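Side-chain contacts in oxidoreductase (Bordetella pertussis, PDB 3Q2K), which binds NADH and a UDP-sugar acid and probably acts as a dehydrogenase in the biosynthesis of 2,3-diacetamido-2,3-dideoxy-D-mannuronic acid: residues L158-K163 and H300-K305; D214-L219 and L247-G252. All coordinates share one frame; numbering follows the deposited sequence.

Contact 1 of 2, residues L158-K163 and H300-K305; sequences LQLVKK and HPDDDK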
loop_
_atom_site.group_PDB
_atom_site.type_symbol
_atom_site.label_atom_id
_atom_site.label_comp_id
_atom_site.label_asym_id
_atom_site.label_seq_id
_atom_site.Cartn_x
_atom_site.Cartn_y
_atom_site.Cartn_z
ATOM N N LEU C 158 6.781 25.788 -31.708
ATOM C CA LEU C 158 5.889 24.838 -31.048
ATOM C C LEU C 158 4.563 24.811 -31.804
ATOM O O LEU C 158 3.921 23.766 -31.911
ATOM C CB LEU C 158 5.690 25.208 -29.574
ATOM C CG LEU C 158 6.875 25.072 -28.608
ATOM C CD1 LEU C 158 6.617 25.614 -27.200
ATOM C CD2 LEU C 158 7.388 23.635 -28.547
ATOM N N GLN C 159 4.162 25.939 -32.388
ATOM C CA GLN C 159 3.040 25.907 -33.324
ATOM C C GLN C 159 3.203 24.898 -34.456
ATOM O O GLN C 159 2.288 24.139 -34.774
ATOM C CB GLN C 159 2.755 27.297 -33.907
ATOM C CG GLN C 159 1.830 28.151 -33.049
ATOM C CD GLN C 159 0.547 27.427 -32.671
ATOM O OE1 GLN C 159 -0.163 26.920 -33.539
ATOM N NE2 GLN C 159 0.250 27.351 -31.378
ATOM N N LEU C 160 4.376 24.856 -35.076
ATOM C CA LEU C 160 4.593 23.851 -36.119
ATOM C C LEU C 160 4.504 22.429 -35.572
ATOM O O LEU C 160 4.032 21.501 -36.225
ATOM C CB LEU C 160 5.992 24.007 -36.720
ATOM C CG LEU C 160 6.312 25.145 -37.689
ATOM C CD1 LEU C 160 7.806 25.119 -37.990
ATOM C CD2 LEU C 160 5.519 24.895 -38.952
ATOM N N VAL C 161 5.037 22.201 -34.379
ATOM C CA VAL C 161 4.950 20.840 -33.872
ATOM C C VAL C 161 3.464 20.521 -33.659
ATOM O O VAL C 161 2.963 19.453 -34.008
ATOM C CB VAL C 161 5.796 20.801 -32.584
ATOM C CG1 VAL C 161 5.458 19.601 -31.725
ATOM C CG2 VAL C 161 7.268 20.777 -32.958
ATOM N N LYS C 162 2.737 21.474 -33.087
ATOM C CA LYS C 162 1.337 21.288 -32.714
ATOM C C LYS C 162 0.569 20.928 -33.976
ATOM O O LYS C 162 -0.236 19.998 -34.016
ATOM C CB LYS C 162 0.821 22.623 -32.175
ATOM C CG LYS C 162 -0.654 22.729 -31.838
ATOM C CD LYS C 162 -0.970 21.916 -30.598
ATOM C CE LYS C 162 -2.280 22.369 -29.984
ATOM N NZ LYS C 162 -2.809 21.126 -29.384
ATOM N N LYS C 163 0.849 21.671 -35.039
ATOM C CA LYS C 163 0.217 21.377 -36.313
ATOM C C LYS C 163 0.509 19.954 -36.780
ATOM O O LYS C 163 -0.391 19.244 -37.224
ATOM C CB LYS C 163 0.613 22.424 -37.356
ATOM C CG LYS C 163 -0.391 23.554 -37.435
ATOM C CD LYS C 163 0.314 24.880 -37.234
ATOM C CE LYS C 163 -0.686 26.028 -37.255
ATOM N NZ LYS C 163 -0.126 27.284 -36.679
ATOM N N HIS C 300 5.483 17.793 -46.198
ATOM C CA HIS C 300 4.422 18.744 -45.895
ATOM C C HIS C 300 5.051 20.120 -46.087
ATOM O O HIS C 300 6.241 20.303 -45.824
ATOM C CB HIS C 300 3.939 18.511 -44.459
ATOM C CG HIS C 300 2.781 19.370 -44.056
ATOM N ND1 HIS C 300 2.913 20.709 -43.754
ATOM C CD2 HIS C 300 1.456 19.101 -43.986
ATOM C CE1 HIS C 300 1.724 21.218 -43.481
ATOM N NE2 HIS C 300 0.822 20.262 -43.612
ATOM N N PRO C 301 4.289 21.088 -46.613
ATOM C CA PRO C 301 4.837 22.424 -46.828
ATOM C C PRO C 301 5.551 23.011 -45.609
ATOM O O PRO C 301 6.646 23.553 -45.757
ATOM C CB PRO C 301 3.588 23.250 -47.138
ATOM C CG PRO C 301 2.672 22.269 -47.796
ATOM C CD PRO C 301 2.900 20.964 -47.084
ATOM N N ASP C 302 4.960 22.911 -44.422
ATOM C CA ASP C 302 5.639 23.292 -43.187
ATOM C C ASP C 302 7.088 22.823 -43.061
ATOM O O ASP C 302 7.913 23.506 -42.453
ATOM C CB ASP C 302 4.838 22.845 -41.961
ATOM C CG ASP C 302 3.599 23.688 -41.748
ATOM O OD1 ASP C 302 3.257 24.453 -42.674
ATOM O OD2 ASP C 302 2.972 23.602 -40.672
ATOM N N ASP C 303 7.414 21.650 -43.594
ATOM C CA ASP C 303 8.816 21.248 -43.703
ATOM C C ASP C 303 9.733 22.388 -44.134
ATOM O O ASP C 303 10.873 22.479 -43.681
ATOM C CB ASP C 303 8.990 20.075 -44.675
ATOM C CG ASP C 303 8.256 18.829 -44.215
ATOM O OD1 ASP C 303 7.984 18.698 -43.001
ATOM O OD2 ASP C 303 7.943 17.978 -45.073
ATOM N N ASP C 304 9.259 23.256 -45.022
ATOM C CA ASP C 304 10.100 24.371 -45.443
ATOM C C ASP C 304 10.068 25.580 -44.517
ATOM O O ASP C 304 10.673 26.601 -44.836
ATOM C CB ASP C 304 9.735 24.832 -46.854
ATOM C CG ASP C 304 9.761 23.695 -47.855
ATOM O OD1 ASP C 304 10.764 22.949 -47.869
ATOM O OD2 ASP C 304 8.771 23.557 -48.605
ATOM N N LYS C 305 9.395 25.496 -43.375
ATOM C CA LYS C 305 9.104 26.706 -42.613
ATOM C C LYS C 305 9.950 26.804 -41.347
ATOM O O LYS C 305 9.745 27.680 -40.502
ATOM C CB LYS C 305 7.622 26.728 -42.229
ATOM C CG LYS C 305 6.644 27.092 -43.336
ATOM C CD LYS C 305 5.343 27.616 -42.730
ATOM C CE LYS C 305 4.122 27.350 -43.601
ATOM N NZ LYS C 305 4.442 27.398 -45.058
#
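L160 and K163, on one side of helix 156-166, face D302 and K305 in the segment that leads into helix 306-315. Just before them, Q159 OE1 accepts a hydrogen bond from K163 NZ on a lone pair in the carbonyl plane, drawing the K163 ammonium back along its own helix. L160 then does most of the touching. Its side chain leans beside the backbone N (chi1 -75°), and methyl CD2 sits over one face of the D302 carboxylate, 3.3 Å from D302 OD2 and 3.7 Å from D302 CB. The other methyl is further off, with CD1 4.1 Å from K305 O. This is van der Waals contact; no hydrogen bond joins the two segments. L160 also rests on I291 and W294, since helix 156-166 packs against the mixed sheet of the C-terminal domain of the Gfo/Idh/MocA fold, and V161 reaches V281 and V283 on the same sheet. At K163 the approach is aliphatic: CB is 4.2 Å from D302 OD2, but the chain then turns off to Q159, so NZ ends 6.3 Å from D302 OD2, too far for a salt bridge. Within 300-305, K305 NZ makes a long, weak ion pair with D302 OD1 (4.0 Å). Separately, the D302 backbone N donates to H300 ND1 at 3.1 Å, tilted 18° from the imidazole plane.

Contact 2 of 2, residues D214-L219 and L247-G252; sequences DLLDWL and LRWRHG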
loop_
_atom_site.group_PDB
_atom_site.type_symbol
_atom_site.label_atom_id
_atom_site.label_comp_id
_atom_site.label_asym_id
_atom_site.label_seq_id
_atom_site.Cartn_x
_atom_site.Cartn_y
_atom_site.Cartn_z
ATOM N N ASP C 214 3.204 22.441 -19.097
ATOM C CA ASP C 214 2.055 22.803 -19.925
ATOM C C ASP C 214 2.097 22.098 -21.275
ATOM O O ASP C 214 1.053 21.699 -21.787
ATOM C CB ASP C 214 1.977 24.316 -20.166
ATOM C CG ASP C 214 0.752 24.728 -20.968
ATOM O OD1 ASP C 214 -0.386 24.454 -20.531
ATOM O OD2 ASP C 214 0.897 25.335 -22.048
ATOM N N LEU C 215 3.283 21.942 -21.853
ATOM C CA LEU C 215 3.430 21.259 -23.138
ATOM C C LEU C 215 3.010 19.791 -23.146
ATOM O O LEU C 215 2.624 19.283 -24.196
ATOM C CB LEU C 215 4.886 21.309 -23.599
ATOM C CG LEU C 215 5.525 22.698 -23.594
ATOM C CD1 LEU C 215 6.893 22.618 -24.269
ATOM C CD2 LEU C 215 4.628 23.639 -24.393
ATOM N N LEU C 216 3.114 19.119 -22.001
ATOM C CA LEU C 216 2.757 17.707 -21.906
ATOM C C LEU C 216 1.343 17.407 -22.374
ATOM O O LEU C 216 1.122 16.549 -23.233
ATOM C CB LEU C 216 3.000 17.144 -20.508
ATOM C CG LEU C 216 4.443 17.413 -20.072
ATOM C CD1 LEU C 216 4.642 17.064 -18.602
ATOM C CD2 LEU C 216 5.404 16.620 -20.938
ATOM N N ASP C 217 0.386 18.117 -21.791
ATOM C CA ASP C 217 -1.003 17.909 -22.182
ATOM C C ASP C 217 -1.334 18.668 -23.469
ATOM O O ASP C 217 -1.894 18.095 -24.400
ATOM C CB ASP C 217 -1.969 18.369 -21.087
ATOM C CG ASP C 217 -3.404 18.136 -21.493
ATOM O OD1 ASP C 217 -3.847 18.795 -22.456
ATOM O OD2 ASP C 217 -4.048 17.263 -20.878
ATOM N N TRP C 218 -1.026 19.960 -23.522
ATOM C CA TRP C 218 -1.279 20.781 -24.701
ATOM C C TRP C 218 -0.789 20.151 -26.003
ATOM O O TRP C 218 -1.515 20.122 -26.996
ATOM C CB TRP C 218 -0.626 22.149 -24.506
ATOM C CG TRP C 218 -0.938 23.060 -25.646
ATOM C CD1 TRP C 218 -2.172 23.503 -26.020
ATOM C CD2 TRP C 218 -0.004 23.635 -26.571
ATOM N NE1 TRP C 218 -2.066 24.306 -27.127
ATOM C CE2 TRP C 218 -0.750 24.397 -27.492
ATOM C CE3 TRP C 218 1.387 23.586 -26.704
ATOM C CZ2 TRP C 218 -0.153 25.125 -28.518
ATOM C CZ3 TRP C 218 1.985 24.324 -27.715
ATOM C CH2 TRP C 218 1.211 25.055 -28.624
ATOM N N LEU C 219 0.415 19.590 -26.006
ATOM C CA LEU C 219 0.967 19.106 -27.267
ATOM C C LEU C 219 0.627 17.646 -27.531
ATOM O O LEU C 219 0.219 17.275 -28.635
ATOM C CB LEU C 219 2.490 19.256 -27.304
ATOM C CG LEU C 219 3.030 20.622 -27.728
ATOM C CD1 LEU C 219 4.553 20.616 -27.687
ATOM C CD2 LEU C 219 2.571 20.946 -29.138
ATOM N N LEU C 247 6.323 9.857 -16.916
ATOM C CA LEU C 247 4.958 10.043 -17.387
ATOM C C LEU C 247 4.399 8.865 -18.180
ATOM O O LEU C 247 5.114 8.181 -18.915
ATOM C CB LEU C 247 4.929 11.266 -18.311
ATOM C CG LEU C 247 5.797 12.366 -17.706
ATOM C CD1 LEU C 247 6.328 13.276 -18.791
ATOM C CD2 LEU C 247 4.942 13.123 -16.706
ATOM N N ARG C 248 3.087 8.672 -18.081
ATOM C CA ARG C 248 2.410 7.844 -19.080
ATOM C C ARG C 248 1.165 8.529 -19.632
ATOM O O ARG C 248 0.381 9.061 -18.851
ATOM C CB ARG C 248 1.981 6.528 -18.443
ATOM C CG ARG C 248 1.055 5.727 -19.364
ATOM C CD ARG C 248 0.829 4.356 -18.736
ATOM N NE ARG C 248 1.808 3.392 -19.232
ATOM C CZ ARG C 248 2.280 2.341 -18.570
ATOM N NH1 ARG C 248 3.173 1.547 -19.148
ATOM N NH2 ARG C 248 1.887 2.066 -17.334
ATOM N N TRP C 249 0.940 8.519 -20.942
ATOM C CA TRP C 249 -0.203 9.248 -21.477
ATOM C C TRP C 249 -1.324 8.240 -21.664
ATOM O O TRP C 249 -1.073 7.036 -21.648
ATOM C CB TRP C 249 0.140 9.864 -22.841
ATOM C CG TRP C 249 0.737 11.228 -22.745
ATOM C CD1 TRP C 249 0.075 12.420 -22.879
ATOM C CD2 TRP C 249 2.120 11.548 -22.535
ATOM N NE1 TRP C 249 0.960 13.462 -22.732
ATOM C CE2 TRP C 249 2.214 12.953 -22.503
ATOM C CE3 TRP C 249 3.269 10.789 -22.276
ATOM C CZ2 TRP C 249 3.423 13.605 -22.264
ATOM C CZ3 TRP C 249 4.475 11.441 -22.067
ATOM C CH2 TRP C 249 4.544 12.837 -22.082
ATOM N N ARG C 250 -2.546 8.718 -21.877
ATOM C CA ARG C 250 -3.706 7.821 -21.943
ATOM C C ARG C 250 -3.631 7.042 -23.251
ATOM O O ARG C 250 -4.009 5.875 -23.297
ATOM C CB ARG C 250 -5.029 8.608 -21.897
ATOM C CG ARG C 250 -5.406 8.947 -20.460
ATOM C CD ARG C 250 -6.860 9.364 -20.355
ATOM N NE ARG C 250 -6.873 10.204 -19.163
ATOM C CZ ARG C 250 -6.860 9.674 -17.945
ATOM N NH1 ARG C 250 -6.871 10.449 -16.871
ATOM N NH2 ARG C 250 -6.891 8.352 -17.815
ATOM N N HIS C 251 -3.135 7.691 -24.300
ATOM C CA HIS C 251 -2.963 6.969 -25.557
ATOM C C HIS C 251 -1.721 6.088 -25.472
ATOM O O HIS C 251 -1.398 5.376 -26.423
ATOM C CB HIS C 251 -2.918 7.930 -26.752
ATOM C CG HIS C 251 -1.831 8.960 -26.675
ATOM N ND1 HIS C 251 -0.511 8.642 -26.442
ATOM C CD2 HIS C 251 -1.864 10.308 -26.791
ATOM C CE1 HIS C 251 0.209 9.745 -26.359
ATOM N NE2 HIS C 251 -0.582 10.768 -26.626
ATOM N N GLY C 252 -1.014 6.080 -24.345
ATOM C CA GLY C 252 0.032 5.053 -24.250
ATOM C C GLY C 252 1.470 5.522 -24.403
ATOM O O GLY C 252 2.378 4.801 -24.005
#
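L216 on helix 210-220 meets L247 and W249 on strand 242-249 with both its side chain and its carbonyl. The L216 CB already lies 4.0 Å from W249 CZ2, on the six-membered part of the indole. With CG beside the backbone N (chi1 -54°), the side chain passes along the strand, CD2 next to the indole and CD1 next to L247. CD2 is the busier methyl: it comes to the edge of the six-membered ring, close to its plane, 3.8 Å from W249 CZ2 and 4.0 Å from W249 CH2. It also lies within 4.1 Å of L247 CD1. CD1 touches the same leucine methyl, with L247 CD1 at 4.2 Å. The L216 side chain runs at about a right angle to both L247 and W249. L351 of helix 342-361 packs on it as well.

Helix and strand belong to the C-terminal alpha/beta domain of the Gfo/Idh/MocA family, where the helix lies on one face of a large mixed sheet. L247 and W249 point to that face by the usual strand alternation; R248, between them, packs on T230 of a second subunit.

The polar link is at the backbone. W249 NE1 donates to L216 O over 3.1 Å, with an N-H...O angle of 155°. The oxygen lies close to the indole plane, at the ring edge, whereas the donor stands 53° out of the carbonyl plane, so no lone pair is met head-on. This satisfies the buried indole N-H and, with the packing, should limit the ring's rotation. W249 also opens the type I turn that ends at G252. Within it, the H251 ring lays one face over W249 CB, and H251 NE2 hydrogen-bonds V220 O at the end of helix 210-220.

How the contacts relate
Contact 2 is buried and contact 1 only partly so, out near the protein surface with its lysines exposed. Both involve helices of the C-terminal domain's sheet-packing layer, and they meet directly: K162 NZ probably hydrogen-bonds W218 O, Q159 packs on W218, and L158 on L215, so helices 156-166 and 210-220 lie side by side. In sequence, 214-219 and 247-252 are nested between 158-163 and 300-305. The chemistry differs too: contact 1 sets a leucine against a carboxylate with a long ion pair inside its own segment, with no hydrogen bond across; contact 2 combines apolar packing with an indole-to-carbonyl bond that joins helix to strand.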